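Local coordinates for protein probable glutamine synthetase (Pseudomonas aeruginosa, PDB 4HPP) that belongs to the glutamine synthetase family, pairing an N-terminal domain with a catalytic domain and binding magnesium and glutamic acid, at residues 281-287 with 335-340. Residues are numbered along the deposited sequence; the frame is centred on the assembly and turned at random.
Sequences TAPTAAS and PMDATT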
# COMPACT_ATOMS: atom_id res chain seq x y z
N THR A 281 42.66 -10.46 -21.84
CA THR A 281 41.46 -11.31 -21.63
C THR A 281 41.09 -11.48 -20.15
O THR A 281 40.02 -12.01 -19.83
CB THR A 281 41.64 -12.69 -22.24
OG1 THR A 281 42.58 -13.40 -21.43
CG2 THR A 281 42.16 -12.63 -23.69
N ALA A 282 42.00 -11.09 -19.24
CA ALA A 282 41.67 -10.94 -17.81
C ALA A 282 42.23 -9.59 -17.34
O ALA A 282 43.16 -9.55 -16.55
CB ALA A 282 42.25 -12.09 -16.98
N PRO A 283 41.65 -8.47 -17.84
CA PRO A 283 42.33 -7.21 -17.94
C PRO A 283 42.07 -6.31 -16.78
O PRO A 283 42.42 -5.14 -16.86
CB PRO A 283 41.67 -6.56 -19.15
CG PRO A 283 40.35 -7.26 -19.31
CD PRO A 283 40.25 -8.32 -18.25
N THR A 284 41.43 -6.77 -15.73
CA THR A 284 41.27 -5.83 -14.61
C THR A 284 41.94 -6.36 -13.36
O THR A 284 42.22 -7.57 -13.24
CB THR A 284 39.80 -5.50 -14.27
OG1 THR A 284 39.11 -6.70 -13.95
CG2 THR A 284 39.11 -4.81 -15.44
N ALA A 285 42.17 -5.44 -12.43
CA ALA A 285 42.78 -5.80 -11.15
C ALA A 285 42.00 -6.94 -10.45
O ALA A 285 42.62 -7.90 -9.95
CB ALA A 285 42.90 -4.56 -10.24
N ALA A 286 40.66 -6.87 -10.48
CA ALA A 286 39.79 -7.92 -9.91
C ALA A 286 39.89 -9.24 -10.65
O ALA A 286 39.41 -10.27 -10.12
CB ALA A 286 38.34 -7.47 -9.84
N SER A 287 40.51 -9.24 -11.84
CA SER A 287 40.57 -10.46 -12.63
C SER A 287 41.46 -11.50 -11.97
O SER A 287 41.24 -12.72 -12.12
CB SER A 287 41.02 -10.17 -14.05
OG SER A 287 40.02 -9.46 -14.77
N PRO A 335 40.79 -18.41 -19.65
CA PRO A 335 41.16 -17.32 -18.73
C PRO A 335 40.61 -15.96 -19.20
O PRO A 335 41.35 -15.01 -19.54
CB PRO A 335 42.69 -17.43 -18.64
CG PRO A 335 43.09 -18.57 -19.54
CD PRO A 335 41.93 -18.84 -20.46
N MET A 336 39.29 -15.88 -19.20
CA MET A 336 38.61 -14.72 -19.74
C MET A 336 37.45 -14.42 -18.84
O MET A 336 36.92 -15.34 -18.22
CB MET A 336 38.17 -14.97 -21.16
CG MET A 336 37.70 -13.69 -21.82
SD MET A 336 37.05 -13.94 -23.49
CE MET A 336 38.55 -13.93 -24.52
N ASP A 337 37.14 -13.13 -18.68
CA ASP A 337 36.06 -12.69 -17.80
C ASP A 337 35.30 -11.52 -18.43
O ASP A 337 35.67 -11.05 -19.56
CB ASP A 337 36.54 -12.42 -16.37
CG ASP A 337 37.58 -11.31 -16.28
OD1 ASP A 337 38.69 -11.58 -15.75
OD2 ASP A 337 37.31 -10.17 -16.68
N ALA A 338 34.21 -11.06 -17.80
CA ALA A 338 33.37 -10.03 -18.45
C ALA A 338 33.86 -8.58 -18.29
O ALA A 338 33.21 -7.64 -18.80
CB ALA A 338 31.94 -10.15 -18.00
N THR A 339 34.98 -8.37 -17.59
CA THR A 339 35.58 -7.04 -17.49
C THR A 339 36.31 -6.72 -18.80
O THR A 339 36.75 -5.59 -19.02
CB THR A 339 36.58 -6.88 -16.31
OG1 THR A 339 37.67 -7.77 -16.51
CG2 THR A 339 35.93 -7.21 -15.02
N THR A 340 36.42 -7.71 -19.68
CA THR A 340 37.00 -7.43 -21.02
C THR A 340 36.15 -6.61 -21.97
O THR A 340 34.99 -6.38 -21.72
CB THR A 340 37.26 -8.72 -21.81
OG1 THR A 340 36.02 -9.43 -21.95
CG2 THR A 340 38.30 -9.52 -21.08
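An Asx turn at Asp337, set in a type I beta turn from Asp337 to Thr340, ties the end of strand 330-336 to the loop after helix 261-281, where Ser287 OG donates to Asp337 OD1 at 2.7 Å. The glutamine synthetase catalytic domain thus illustrates how one buried carboxylate can bridge a loop and the turn after a strand; the Asp337 side chain lies about 7 Å from the bound glutamic acid. The serine hydroxyl arrives on the syn side of OD1, 19° out of the carboxylate plane. The other oxygen, OD2, closes the Asx turn by accepting from Thr339 N through its anti lone pair at 3.1 Å. With both oxygens engaged, the carboxylate's rotation is fixed. Ser287 OG is itself held from its own loop, accepting from Thr284 N at 3.2 Å. Thr284 and Thr339 meet tip to tip, their OG1 atoms 3.1 Å apart, while Thr284 CG2 packs on Thr339 CB. The Pro283 side chain crosses that of Thr340 at about a right angle, its CG meeting Thr340 CG2, and Tyr416 of helix 410-427 touches the same proline. Where the helix ends, Thr281 O receives a weak hydrogen bond from Asp337 N and a CA-H...O contact from Met336 CA at 3.1 Å. Beside it, the bend at chi3 (-84°) of Met336 brings its methyl CE to 3.9 Å from Thr281 CG2.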